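Local coordinates for protein E (Haemophilus influenzae, PDB 3ZH5) that acts as a surface adhesin that binds host epithelial cells, vitronectin, laminin and plasminogen, aiding serum resistance and immune evasion, at residues M4-P9 with N49-Y55; D11-Y16 with F91-G95; I41-V47 with V67-L73; V83-F87 with R97-K101. All coordinates share one frame; numbering follows the deposited sequence.

In the fold
The four contacts sit on or beside one antiparallel sheet. Contact 3 is its heart, pairing two central strands, with its centre about 5 Å from the centre of the chain. Contact 4 lies about 13 Å away, centre to centre: strand 79-88 is the next neighbour of strand 64-74, and the backbone bond from R68 N to D86 O joins the two. Contacts 1 and 2, with centres about 14 Å apart, fasten the irregular N-terminal arm over one end of the sheet. They meet where N49 OD1 accepts a hydrogen bond from W92 N. R68 ties contact 2 to contact 3 through its bond from NE to G93 O. The ethanediol in contact 3 is probably a crystallisation additive.

Contact 1. Residues M4-P9 with N49-Y55; sequences MKLAPP and NLDKGLY
The N-terminal arm, which has no regular secondary structure, runs here along the corner where the chain leaves strand 41-50 and enters the short strand 53-54. M4, L6 and P8 carry much of the contact. M4 sets its CB 3.5 Å from Y55 OH and beside the G53 backbone. With CG turned anti to its own carbonyl carbon (chi1 -49°), L6 uses its forked end to lay CD1 against L50 CB (4.1 Å) and the corner backbone at once. G53, having no side chain, lets CD1 of L6 come down to 3.5 Å from G53 N. The ring of P8 meets the strand by its CG, 3.3 Å from L50 O, and crosses the carboxylate arm of D51 at about a right angle. P9 CD packs 3.4 Å from N49 ND2. That amide also donates to a water, 3.0 Å from N49 ND2, that bridges to P9 O, while its oxygen is taken by W92. A single weak backbone bond, L6 N to D51 O at 3.4 Å, crosses directly. The arm is therefore held mainly by van der Waals contact, much of it carbon against backbone or polar atoms; K52 N and G53 N, without partners in the model, are a probable cost of burial under L6.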
loop_
_atom_site.group_PDB
_atom_site.type_symbol
_atom_site.label_atom_id
_atom_site.label_comp_id
_atom_site.label_asym_id
_atom_site.label_seq_id
_atom_site.Cartn_x
_atom_site.Cartn_y
_atom_site.Cartn_z
ATOM N N MET A 4 -3.761 -19.585 -11.280
ATOM C CA MET A 4 -2.652 -18.729 -11.708
ATOM C C MET A 4 -1.543 -18.548 -10.662
ATOM O O MET A 4 -1.793 -18.590 -9.455
ATOM C CB MET A 4 -3.175 -17.371 -12.176
ATOM C CG MET A 4 -2.201 -16.630 -13.075
ATOM S SD MET A 4 -1.485 -17.722 -14.320
ATOM C CE MET A 4 -0.159 -16.702 -14.956
ATOM N N LYS A 5 -0.324 -18.317 -11.153
ATOM C CA LYS A 5 0.899 -18.430 -10.351
ATOM C C LYS A 5 1.978 -17.415 -10.760
ATOM O O LYS A 5 2.453 -17.416 -11.898
ATOM C CB LYS A 5 1.463 -19.856 -10.467
ATOM C CG LYS A 5 1.026 -20.623 -11.731
ATOM C CD LYS A 5 1.571 -20.003 -13.019
ATOM C CE LYS A 5 0.961 -20.647 -14.256
ATOM N NZ LYS A 5 1.447 -20.016 -15.517
ATOM N N LEU A 6 2.385 -16.574 -9.816
ATOM C CA LEU A 6 3.243 -15.437 -10.121
ATOM C C LEU A 6 4.566 -15.478 -9.362
ATOM O O LEU A 6 4.641 -16.033 -8.269
ATOM C CB LEU A 6 2.504 -14.147 -9.750
ATOM C CG LEU A 6 1.082 -14.088 -10.303
ATOM C CD1 LEU A 6 0.352 -12.860 -9.790
ATOM C CD2 LEU A 6 1.117 -14.099 -11.822
ATOM N N ALA A 7 5.595 -14.856 -9.938
ATOM C CA ALA A 7 6.890 -14.704 -9.270
ATOM C C ALA A 7 7.206 -13.230 -9.004
ATOM O O ALA A 7 7.876 -12.573 -9.810
ATOM C CB ALA A 7 7.993 -15.330 -10.099
ATOM N N PRO A 8 6.713 -12.715 -7.871
ATOM C CA PRO A 8 6.922 -11.335 -7.421
ATOM C C PRO A 8 8.392 -10.952 -7.432
ATOM O O PRO A 8 9.212 -11.709 -6.896
ATOM C CB PRO A 8 6.408 -11.361 -5.985
ATOM C CG PRO A 8 5.405 -12.453 -5.953
ATOM C CD PRO A 8 5.772 -13.450 -7.003
ATOM N N PRO A 9 8.726 -9.780 -7.992
ATOM C CA PRO A 9 10.140 -9.418 -8.119
ATOM C C PRO A 9 10.855 -9.354 -6.774
ATOM O O PRO A 9 10.272 -8.917 -5.769
ATOM C CB PRO A 9 10.116 -8.034 -8.765
ATOM C CG PRO A 9 8.651 -7.741 -9.114
ATOM C CD PRO A 9 7.820 -8.649 -8.279
ATOM N N ASN A 49 2.797 -6.682 -4.473
ATOM C CA ASN A 49 2.970 -7.585 -5.596
ATOM C C ASN A 49 2.409 -8.953 -5.203
ATOM O O ASN A 49 2.781 -9.512 -4.167
ATOM C CB ASN A 49 4.440 -7.665 -6.003
ATOM C CG ASN A 49 4.934 -6.392 -6.603
ATOM O OD1 ASN A 49 4.149 -5.601 -7.125
ATOM N ND2 ASN A 49 6.246 -6.177 -6.559
ATOM N N LEU A 50 1.499 -9.472 -6.024
ATOM C CA LEU A 50 0.712 -10.659 -5.683
ATOM C C LEU A 50 1.415 -11.972 -5.977
ATOM O O LEU A 50 2.254 -12.052 -6.871
ATOM C CB LEU A 50 -0.615 -10.657 -6.447
ATOM C CG LEU A 50 -1.570 -9.509 -6.148
ATOM C CD1 LEU A 50 -2.727 -9.571 -7.120
ATOM C CD2 LEU A 50 -2.047 -9.569 -4.718
ATOM N N ASP A 51 1.020 -12.998 -5.221
ATOM C CA ASP A 51 1.535 -14.377 -5.348
ATOM C C ASP A 51 0.676 -15.210 -6.278
ATOM O O ASP A 51 1.058 -16.291 -6.712
ATOM C CB ASP A 51 1.511 -15.052 -3.983
ATOM C CG ASP A 51 2.838 -14.972 -3.280
ATOM O OD1 ASP A 51 3.855 -15.220 -3.960
ATOM O OD2 ASP A 51 2.867 -14.651 -2.065
ATOM N N LYS A 52 -0.503 -14.684 -6.574
ATOM C CA LYS A 52 -1.537 -15.430 -7.246
ATOM C C LYS A 52 -2.345 -14.374 -7.981
ATOM O O LYS A 52 -2.633 -13.323 -7.411
ATOM C CB LYS A 52 -2.391 -16.143 -6.197
ATOM C CG LYS A 52 -3.388 -17.149 -6.742
ATOM C CD LYS A 52 -4.287 -17.691 -5.627
ATOM C CE LYS A 52 -5.335 -18.670 -6.155
ATOM N NZ LYS A 52 -6.313 -18.006 -7.076
ATOM N N GLY A 53 -2.670 -14.629 -9.242
ATOM C CA GLY A 53 -3.375 -13.651 -10.057
ATOM C C GLY A 53 -4.825 -13.496 -9.633
ATOM O O GLY A 53 -5.497 -14.469 -9.296
ATOM N N LEU A 54 -5.321 -12.260 -9.653
ATOM C CA LEU A 54 -6.729 -12.014 -9.369
ATOM C C LEU A 54 -7.419 -11.634 -10.668
ATOM O O LEU A 54 -6.975 -10.738 -11.371
ATOM C CB LEU A 54 -6.895 -10.901 -8.332
ATOM C CG LEU A 54 -6.306 -11.179 -6.949
ATOM C CD1 LEU A 54 -6.580 -9.999 -6.016
ATOM C CD2 LEU A 54 -6.844 -12.476 -6.358
ATOM N N TYR A 55 -8.484 -12.348 -11.001
ATOM C CA TYR A 55 -9.216 -12.084 -12.230
ATOM C C TYR A 55 -10.314 -11.080 -11.944
ATOM O O TYR A 55 -11.450 -11.454 -11.641
ATOM C CB TYR A 55 -9.800 -13.377 -12.789
ATOM C CG TYR A 55 -8.743 -14.372 -13.207
ATOM C CD1 TYR A 55 -8.118 -15.181 -12.276
ATOM C CD2 TYR A 55 -8.368 -14.491 -14.533
ATOM C CE1 TYR A 55 -7.145 -16.090 -12.659
ATOM C CE2 TYR A 55 -7.411 -15.388 -14.926
ATOM C CZ TYR A 55 -6.799 -16.185 -13.989
ATOM O OH TYR A 55 -5.836 -17.077 -14.391
HETATM O O HOH W 1 7.850 -7.946 -4.662
#

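Contact 2. Residues D11-Y16 with F91-G95; sequences DVRSGY and FWGQG
W92 is clasped by the segment 11-16, which ends in a type II beta turn (R13 to Y16) leading into strand 16-19; the indole closes the loop between strands 79-88 and 97-98 against it. R13 lies over one indole face. Its CB stands 3.9 Å from the centroid of the six-membered ring of W92, only 13° off the normal, a clear CH-pi contact. Bends at chi2 and chi3 then fold the arginine back, bringing NH2 to 3.2 Å from W92 CD1 with the guanidinium tilted 48° to the ring. While CB covers the six-membered ring, the guanidinium thus turns one of its own faces to CD1 and CG of the indole. Y16 meets W92 differently: the indole edge points at the phenol face, centroids 5.0 Å apart and planes at 58°, an edge-to-face pair. Y26 makes another with W92, completing a cluster of Y16, W92 and Y26, the last on strand 25-34. The turn puts G15 at positive phi, where glycine is readily accommodated, and Y16 N bonds back to R13 O. R68 reaches in from the sheet to G93. Q94 NE2 gives a weak hydrogen bond to Y16 OH, and D11 O lies near the indole plane, 3.3 Å from W92 CZ2.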
loop_
_atom_site.group_PDB
_atom_site.type_symbol
_atom_site.label_atom_id
_atom_site.label_comp_id
_atom_site.label_asym_id
_atom_site.label_seq_id
_atom_site.Cartn_x
_atom_site.Cartn_y
_atom_site.Cartn_z
ATOM N N ASP A 11 14.134 -7.975 -6.733
ATOM C CA ASP A 11 14.743 -6.654 -6.842
ATOM C C ASP A 11 13.693 -5.552 -6.661
ATOM O O ASP A 11 12.640 -5.575 -7.300
ATOM C CB ASP A 11 15.435 -6.499 -8.191
ATOM C CG ASP A 11 16.659 -7.389 -8.328
ATOM O OD1 ASP A 11 17.195 -7.848 -7.285
ATOM O OD2 ASP A 11 17.089 -7.612 -9.483
ATOM N N VAL A 12 13.995 -4.590 -5.792
ATOM C CA VAL A 12 13.054 -3.528 -5.448
ATOM C C VAL A 12 13.222 -2.283 -6.326
ATOM O O VAL A 12 14.312 -1.708 -6.431
ATOM C CB VAL A 12 13.240 -3.129 -3.970
ATOM C CG1 VAL A 12 12.224 -2.104 -3.549
ATOM C CG2 VAL A 12 13.184 -4.370 -3.089
ATOM N N ARG A 13 12.130 -1.883 -6.966
ATOM C CA ARG A 13 12.049 -0.628 -7.703
ATOM C C ARG A 13 12.415 0.571 -6.822
ATOM O O ARG A 13 11.976 0.692 -5.675
ATOM C CB ARG A 13 10.630 -0.482 -8.249
ATOM C CG ARG A 13 10.279 0.849 -8.887
ATOM C CD ARG A 13 10.720 0.900 -10.328
ATOM N NE ARG A 13 10.171 -0.192 -11.129
ATOM C CZ ARG A 13 9.004 -0.153 -11.768
ATOM N NH1 ARG A 13 8.221 0.923 -11.704
ATOM N NH2 ARG A 13 8.615 -1.203 -12.475
ATOM N N SER A 14 13.232 1.456 -7.369
ATOM C CA SER A 14 13.633 2.670 -6.665
ATOM C C SER A 14 12.436 3.440 -6.112
ATOM O O SER A 14 11.427 3.669 -6.795
ATOM C CB SER A 14 14.507 3.558 -7.579
ATOM O OG SER A 14 14.012 4.886 -7.634
ATOM N N GLY A 15 12.569 3.842 -4.854
ATOM C CA GLY A 15 11.535 4.532 -4.129
ATOM C C GLY A 15 10.540 3.660 -3.380
ATOM O O GLY A 15 9.733 4.175 -2.612
ATOM N N TYR A 16 10.560 2.353 -3.599
ATOM C CA TYR A 16 9.627 1.468 -2.890
ATOM C C TYR A 16 10.330 0.963 -1.644
ATOM O O TYR A 16 11.486 0.588 -1.684
ATOM C CB TYR A 16 9.180 0.309 -3.782
ATOM C CG TYR A 16 8.220 0.774 -4.844
ATOM C CD1 TYR A 16 8.670 1.495 -5.942
ATOM C CD2 TYR A 16 6.857 0.515 -4.732
ATOM C CE1 TYR A 16 7.783 1.954 -6.911
ATOM C CE2 TYR A 16 5.959 0.972 -5.690
ATOM C CZ TYR A 16 6.428 1.688 -6.780
ATOM O OH TYR A 16 5.550 2.141 -7.742
ATOM N N PHE A 91 3.421 -5.594 -12.108
ATOM C CA PHE A 91 3.872 -5.422 -10.723
ATOM C C PHE A 91 4.134 -3.938 -10.453
ATOM O O PHE A 91 4.170 -3.134 -11.379
ATOM C CB PHE A 91 5.144 -6.259 -10.448
ATOM C CG PHE A 91 4.922 -7.741 -10.522
ATOM C CD1 PHE A 91 4.123 -8.382 -9.597
ATOM C CD2 PHE A 91 5.514 -8.489 -11.519
ATOM C CE1 PHE A 91 3.910 -9.732 -9.669
ATOM C CE2 PHE A 91 5.311 -9.844 -11.589
ATOM C CZ PHE A 91 4.499 -10.462 -10.667
ATOM N N TRP A 92 4.283 -3.576 -9.185
ATOM C CA TRP A 92 4.593 -2.199 -8.783
ATOM C C TRP A 92 3.423 -1.216 -9.011
ATOM O O TRP A 92 3.615 -0.004 -9.092
ATOM C CB TRP A 92 5.872 -1.701 -9.480
ATOM C CG TRP A 92 7.076 -2.631 -9.280
ATOM C CD1 TRP A 92 7.746 -3.309 -10.243
ATOM C CD2 TRP A 92 7.711 -2.961 -8.037
ATOM N NE1 TRP A 92 8.779 -4.046 -9.683
ATOM C CE2 TRP A 92 8.769 -3.850 -8.328
ATOM C CE3 TRP A 92 7.488 -2.587 -6.705
ATOM C CZ2 TRP A 92 9.609 -4.390 -7.329
ATOM C CZ3 TRP A 92 8.329 -3.119 -5.708
ATOM C CH2 TRP A 92 9.371 -4.021 -6.032
ATOM N N GLY A 93 2.206 -1.750 -9.048
ATOM C CA GLY A 93 1.020 -0.935 -9.142
ATOM C C GLY A 93 0.989 -0.070 -10.407
ATOM O O GLY A 93 0.695 1.113 -10.323
ATOM N N GLN A 94 1.282 -0.677 -11.558
ATOM C CA GLN A 94 1.386 0.019 -12.842
ATOM C C GLN A 94 0.653 -0.820 -13.863
ATOM O O GLN A 94 0.473 -2.025 -13.655
ATOM C CB GLN A 94 2.846 0.093 -13.325
ATOM C CG GLN A 94 3.870 0.551 -12.307
ATOM C CD GLN A 94 3.828 2.034 -12.058
ATOM O OE1 GLN A 94 3.309 2.799 -12.873
ATOM N NE2 GLN A 94 4.361 2.455 -10.918
ATOM N N GLY A 95 0.288 -0.195 -14.981
ATOM C CA GLY A 95 -0.251 -0.899 -16.133
ATOM C C GLY A 95 -1.754 -0.765 -16.242
ATOM O O GLY A 95 -2.327 0.258 -15.855
#

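Contact 3. Residues I41-V47 with V67-L73; sequences IVHFDAV and VRQYKIL. With EDO (1,2-ethanediol), chain C.
H43 and Y70 meet on one face of the central sheet, where segments 41-47 and 67-73 of neighbouring antiparallel strands run at 154° to each other. H43 ND1 and Y70 OH share a short, nearly straight hydrogen bond of 2.6 Å (174°), in which either could donate; the phenol oxygen lies in the imidazole plane and the rings meet rim to rim. I72 stands alongside, its CG1 3.7 Å above the centre of the H43 ring, so an isoleucine beside the histidine gives it an apolar floor. Farther along, R68 NH1 makes a salt bridge to D45 OD2 (2.9 Å), whose anti lone pair takes the bond, while V47 CG2 sits over the guanidinium face. On the other face the F44 ring, swung between its backbone N and carbonyl carbon (chi1 69°), lies against K71 CB, 3.8 Å from the ring centroid, and meets L73 CB at its edge. Beneath these side chains, paired backbone bonds set the register: F44 N to K71 O is 2.9 Å and A46 N to Q69 O 2.8 Å.

Outside this shell, H43 NE2 donates to O2 of an ethanediol that D35 also binds, and W33 and H43 make an edge-to-face pair. Helix 115-128 packs on the face of V42, F44 and L73, with I123 on the first two. K71 NZ finds Q82. R68 NH1 is shared by D45 and D28, so the arginine probably balances two carboxylates and is held in orientation; Y70 and I72 probably set the rotation of H43.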
loop_
_atom_site.group_PDB
_atom_site.type_symbol
_atom_site.label_atom_id
_atom_site.label_comp_id
_atom_site.label_asym_id
_atom_site.label_seq_id
_atom_site.Cartn_x
_atom_site.Cartn_y
_atom_site.Cartn_z
ATOM N N ILE A 41 -0.381 14.250 9.538
ATOM C CA ILE A 41 -1.232 13.419 8.719
ATOM C C ILE A 41 -0.539 13.162 7.387
ATOM O O ILE A 41 -0.108 14.093 6.727
ATOM C CB ILE A 41 -2.639 14.070 8.546
ATOM C CG1 ILE A 41 -3.402 13.972 9.867
ATOM C CG2 ILE A 41 -3.450 13.327 7.489
ATOM C CD1 ILE A 41 -4.810 14.507 9.799
ATOM N N VAL A 42 -0.336 11.891 7.018
ATOM C CA VAL A 42 0.382 11.607 5.787
ATOM C C VAL A 42 -0.391 10.683 4.919
ATOM O O VAL A 42 -0.824 9.633 5.378
ATOM C CB VAL A 42 1.786 10.950 6.070
ATOM C CG1 VAL A 42 2.572 10.797 4.789
ATOM C CG2 VAL A 42 2.567 11.769 7.082
ATOM N N HIS A 43 -0.480 11.028 3.639
ATOM C CA HIS A 43 -1.137 10.191 2.637
ATOM C C HIS A 43 -0.092 9.419 1.841
ATOM O O HIS A 43 0.970 9.969 1.466
ATOM C CB HIS A 43 -1.973 10.997 1.624
ATOM C CG HIS A 43 -3.105 11.806 2.198
ATOM N ND1 HIS A 43 -4.263 12.023 1.504
ATOM C CD2 HIS A 43 -3.234 12.485 3.361
ATOM C CE1 HIS A 43 -5.088 12.766 2.227
ATOM N NE2 HIS A 43 -4.487 13.042 3.369
ATOM N N PHE A 44 -0.371 8.152 1.552
ATOM C CA PHE A 44 0.558 7.332 0.759
ATOM C C PHE A 44 -0.093 6.152 0.092
ATOM O O PHE A 44 -1.117 5.688 0.568
ATOM C CB PHE A 44 1.721 6.837 1.627
ATOM C CG PHE A 44 1.343 5.822 2.670
ATOM C CD1 PHE A 44 0.908 6.209 3.918
ATOM C CD2 PHE A 44 1.518 4.476 2.428
ATOM C CE1 PHE A 44 0.606 5.260 4.890
ATOM C CE2 PHE A 44 1.206 3.528 3.399
ATOM C CZ PHE A 44 0.745 3.938 4.625
ATOM N N ASP A 45 0.492 5.642 -0.997
ATOM C CA ASP A 45 0.078 4.340 -1.545
ATOM C C ASP A 45 0.860 3.168 -0.961
ATOM O O ASP A 45 2.068 3.184 -0.899
ATOM C CB ASP A 45 0.220 4.279 -3.056
ATOM C CG ASP A 45 -0.735 5.207 -3.784
ATOM O OD1 ASP A 45 -1.729 5.686 -3.169
ATOM O OD2 ASP A 45 -0.509 5.423 -4.994
ATOM N N ALA A 46 0.151 2.134 -0.538
ATOM C CA ALA A 46 0.795 0.848 -0.278
ATOM C C ALA A 46 0.676 0.082 -1.588
ATOM O O ALA A 46 -0.339 0.201 -2.274
ATOM C CB ALA A 46 0.094 0.127 0.841
ATOM N N VAL A 47 1.690 -0.728 -1.938
ATOM C CA VAL A 47 1.663 -1.468 -3.201
ATOM C C VAL A 47 2.039 -2.906 -2.897
ATOM O O VAL A 47 3.065 -3.123 -2.296
ATOM C CB VAL A 47 2.649 -0.900 -4.216
ATOM C CG1 VAL A 47 2.799 -1.811 -5.381
ATOM C CG2 VAL A 47 2.137 0.477 -4.700
ATOM N N VAL A 67 -1.508 -4.693 -6.463
ATOM C CA VAL A 67 -2.588 -3.875 -5.956
ATOM C C VAL A 67 -1.984 -2.605 -5.419
ATOM O O VAL A 67 -0.958 -2.629 -4.771
ATOM C CB VAL A 67 -3.291 -4.584 -4.801
ATOM C CG1 VAL A 67 -4.581 -3.876 -4.457
ATOM C CG2 VAL A 67 -3.568 -6.015 -5.193
ATOM N N ARG A 68 -2.625 -1.479 -5.676
ATOM C CA ARG A 68 -2.206 -0.230 -5.090
ATOM C C ARG A 68 -3.330 0.250 -4.176
ATOM O O ARG A 68 -4.483 0.344 -4.594
ATOM C CB ARG A 68 -1.953 0.755 -6.237
ATOM C CG ARG A 68 -1.436 2.124 -5.860
ATOM C CD ARG A 68 -1.035 2.896 -7.118
ATOM N NE ARG A 68 0.255 2.527 -7.722
ATOM C CZ ARG A 68 1.433 2.985 -7.307
ATOM N NH1 ARG A 68 1.501 3.799 -6.261
ATOM N NH2 ARG A 68 2.538 2.635 -7.925
ATOM N N GLN A 69 -3.008 0.571 -2.930
ATOM C CA GLN A 69 -4.023 1.007 -1.984
ATOM C C GLN A 69 -3.666 2.338 -1.389
ATOM O O GLN A 69 -2.590 2.507 -0.828
ATOM C CB GLN A 69 -4.178 0.011 -0.865
ATOM C CG GLN A 69 -4.797 -1.270 -1.351
ATOM C CD GLN A 69 -5.043 -2.243 -0.242
ATOM O OE1 GLN A 69 -4.157 -2.553 0.552
ATOM N NE2 GLN A 69 -6.253 -2.747 -0.191
ATOM N N TYR A 70 -4.596 3.268 -1.507
ATOM C CA TYR A 70 -4.437 4.599 -0.953
ATOM C C TYR A 70 -4.696 4.587 0.527
ATOM O O TYR A 70 -5.813 4.228 0.982
ATOM C CB TYR A 70 -5.447 5.501 -1.620
ATOM C CG TYR A 70 -5.238 6.999 -1.417
ATOM C CD1 TYR A 70 -5.211 7.558 -0.148
ATOM C CD2 TYR A 70 -5.075 7.834 -2.500
ATOM C CE1 TYR A 70 -5.005 8.942 0.023
ATOM C CE2 TYR A 70 -4.867 9.196 -2.342
ATOM C CZ TYR A 70 -4.846 9.748 -1.075
ATOM O OH TYR A 70 -4.622 11.139 -0.948
ATOM N N LYS A 71 -3.691 4.974 1.289
ATOM C CA LYS A 71 -3.790 5.056 2.750
ATOM C C LYS A 71 -3.656 6.492 3.258
ATOM O O LYS A 71 -2.950 7.289 2.645
ATOM C CB LYS A 71 -2.653 4.240 3.390
ATOM C CG LYS A 71 -2.597 2.807 2.904
ATOM C CD LYS A 71 -3.796 1.979 3.399
ATOM C CE LYS A 71 -3.460 0.493 3.261
ATOM N NZ LYS A 71 -4.611 -0.384 3.488
ATOM N N ILE A 72 -4.235 6.760 4.435
ATOM C CA ILE A 72 -3.999 7.973 5.149
ATOM C C ILE A 72 -3.648 7.578 6.558
ATOM O O ILE A 72 -4.415 6.855 7.254
ATOM C CB ILE A 72 -5.244 8.911 5.183
ATOM C CG1 ILE A 72 -5.657 9.323 3.766
ATOM C CG2 ILE A 72 -4.961 10.101 6.083
ATOM C CD1 ILE A 72 -6.996 10.013 3.657
ATOM N N LEU A 73 -2.467 8.043 6.964
ATOM C CA LEU A 73 -1.941 7.812 8.297
ATOM C C LEU A 73 -1.924 9.061 9.157
ATOM O O LEU A 73 -1.393 10.097 8.759
ATOM C CB LEU A 73 -0.518 7.200 8.190
ATOM C CG LEU A 73 0.286 7.081 9.479
ATOM C CD1 LEU A 73 -0.330 5.962 10.306
ATOM C CD2 LEU A 73 1.778 6.778 9.146
HETATM C C1 EDO C . -7.386 13.859 6.178
HETATM O O1 EDO C . -8.020 13.794 7.469
HETATM C C2 EDO C . -6.433 15.054 6.108
HETATM O O2 EDO C . -5.361 14.834 5.160
#

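Contact 4. Residues V83-F87 with R97-K101; sequences VRTDF and RAAPK
Backbone hydrogen bonds join strands 79-88 and 97-98 as a beta hairpin, and here the pairing is a single antiparallel hydrogen-bonded pair, F87 with A98. F87 N donates to A98 O at 2.8 Å, and A98 N returns a bond to F87 O at 2.9 Å. Beyond it the segments diverge, and P100 lacks an N-H for further strand bonding.

Charged groups form the second kind of interaction, a salt-bridge network of R84, D86 and R97. R84 grips the carboxylate side-on, one nitrogen to each oxygen: NE to D86 OD2 is 2.8 Å and NH2 to D86 OD1 2.9 Å, both nearly straight and in the guanidinium plane. R97 arrives from the other strand with its guanidinium turned 90° to the carboxylate; NH1 comes within 2.8 Å of D86 OD1, though its bent angle of 129° makes this a weak hydrogen bond. A bend at chi3 (72°) brings NH1 back toward D86 OD1. The small methyl of A99 leaves room beside the network, its CB 3.6 Å from D86 OD1.

Apolar contact is lighter: P100 CD lies 4.3 Å from F87 CE2. With two arginines sharing one carboxylate, D86 probably offsets the proximity of their like charges, and its OD1 bridges the strands.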
loop_
_atom_site.group_PDB
_atom_site.type_symbol
_atom_site.label_atom_id
_atom_site.label_comp_id
_atom_site.label_asym_id
_atom_site.label_seq_id
_atom_site.Cartn_x
_atom_site.Cartn_y
_atom_site.Cartn_z
ATOM N N VAL A 83 -8.493 3.975 1.924
ATOM C CA VAL A 83 -9.354 4.859 1.120
ATOM C C VAL A 83 -9.812 4.211 -0.171
ATOM O O VAL A 83 -10.978 4.346 -0.572
ATOM C CB VAL A 83 -8.607 6.173 0.783
ATOM C CG1 VAL A 83 -9.371 7.007 -0.238
ATOM C CG2 VAL A 83 -8.378 6.927 2.075
ATOM N N ARG A 84 -8.906 3.553 -0.865
ATOM C CA ARG A 84 -9.297 2.902 -2.114
ATOM C C ARG A 84 -8.272 1.897 -2.583
ATOM O O ARG A 84 -7.101 1.876 -2.120
ATOM C CB ARG A 84 -9.610 3.891 -3.222
ATOM C CG ARG A 84 -8.422 4.461 -3.923
ATOM C CD ARG A 84 -8.793 5.273 -5.149
ATOM N NE ARG A 84 -9.113 4.432 -6.312
ATOM C CZ ARG A 84 -10.290 4.395 -6.938
ATOM N NH1 ARG A 84 -11.299 5.168 -6.544
ATOM N NH2 ARG A 84 -10.464 3.595 -7.992
ATOM N N THR A 85 -8.761 1.034 -3.477
ATOM C CA THR A 85 -8.002 -0.072 -4.010
ATOM C C THR A 85 -8.107 -0.117 -5.509
ATOM O O THR A 85 -9.190 -0.009 -6.064
ATOM C CB THR A 85 -8.527 -1.407 -3.474
ATOM O OG1 THR A 85 -8.330 -1.454 -2.058
ATOM C CG2 THR A 85 -7.797 -2.547 -4.124
ATOM N N ASP A 86 -6.954 -0.253 -6.157
ATOM C CA ASP A 86 -6.891 -0.411 -7.596
ATOM C C ASP A 86 -6.056 -1.636 -7.911
ATOM O O ASP A 86 -5.017 -1.871 -7.274
ATOM C CB ASP A 86 -6.258 0.838 -8.223
ATOM C CG ASP A 86 -7.179 2.060 -8.147
ATOM O OD1 ASP A 86 -8.185 2.072 -8.898
ATOM O OD2 ASP A 86 -6.907 2.985 -7.337
ATOM N N PHE A 87 -6.494 -2.428 -8.883
ATOM C CA PHE A 87 -5.703 -3.573 -9.307
ATOM C C PHE A 87 -4.980 -3.244 -10.592
ATOM O O PHE A 87 -5.507 -2.543 -11.425
ATOM C CB PHE A 87 -6.590 -4.790 -9.526
ATOM C CG PHE A 87 -7.366 -5.193 -8.314
ATOM C CD1 PHE A 87 -6.768 -5.931 -7.310
ATOM C CD2 PHE A 87 -8.696 -4.854 -8.190
ATOM C CE1 PHE A 87 -7.478 -6.309 -6.200
ATOM C CE2 PHE A 87 -9.408 -5.230 -7.076
ATOM C CZ PHE A 87 -8.798 -5.961 -6.082
ATOM N N ARG A 97 -5.505 -1.015 -15.399
ATOM C CA ARG A 97 -6.093 -0.875 -14.080
ATOM C C ARG A 97 -7.531 -1.388 -14.005
ATOM O O ARG A 97 -8.288 -1.291 -14.969
ATOM C CB ARG A 97 -6.089 0.612 -13.715
ATOM C CG ARG A 97 -6.615 0.896 -12.314
ATOM C CD ARG A 97 -6.757 2.370 -12.055
ATOM N NE ARG A 97 -7.882 2.929 -12.792
ATOM C CZ ARG A 97 -9.155 2.764 -12.452
ATOM N NH1 ARG A 97 -9.459 2.052 -11.375
ATOM N NH2 ARG A 97 -10.126 3.315 -13.188
ATOM N N ALA A 98 -7.924 -1.895 -12.846
ATOM C CA ALA A 98 -9.321 -2.204 -12.617
ATOM C C ALA A 98 -9.628 -1.888 -11.181
ATOM O O ALA A 98 -8.730 -1.707 -10.373
ATOM C CB ALA A 98 -9.623 -3.646 -12.921
ATOM N N ALA A 99 -10.909 -1.799 -10.859
ATOM C CA ALA A 99 -11.297 -1.435 -9.514
ATOM C C ALA A 99 -12.709 -1.902 -9.240
ATOM O O ALA A 99 -13.516 -2.005 -10.157
ATOM C CB ALA A 99 -11.201 0.079 -9.336
ATOM N N PRO A 100 -13.014 -2.170 -7.965
ATOM C CA PRO A 100 -14.390 -2.473 -7.538
ATOM C C PRO A 100 -15.324 -1.277 -7.686
ATOM O O PRO A 100 -14.867 -0.136 -7.570
ATOM C CB PRO A 100 -14.239 -2.810 -6.050
ATOM C CG PRO A 100 -12.798 -2.505 -5.671
ATOM C CD PRO A 100 -12.105 -1.906 -6.838
ATOM N N LYS A 101 -16.613 -1.536 -7.914
ATOM C CA LYS A 101 -17.623 -0.474 -7.969
ATOM C C LYS A 101 -17.673 0.272 -6.641
ATOM O O LYS A 101 -17.463 1.486 -6.588
ATOM C CB LYS A 101 -19.004 -1.052 -8.297
ATOM C CG LYS A 101 -19.157 -1.515 -9.745
ATOM C CD LYS A 101 -20.222 -2.613 -9.916
ATOM C CE LYS A 101 -19.723 -3.966 -9.394
ATOM N NZ LYS A 101 -20.578 -5.114 -9.821
#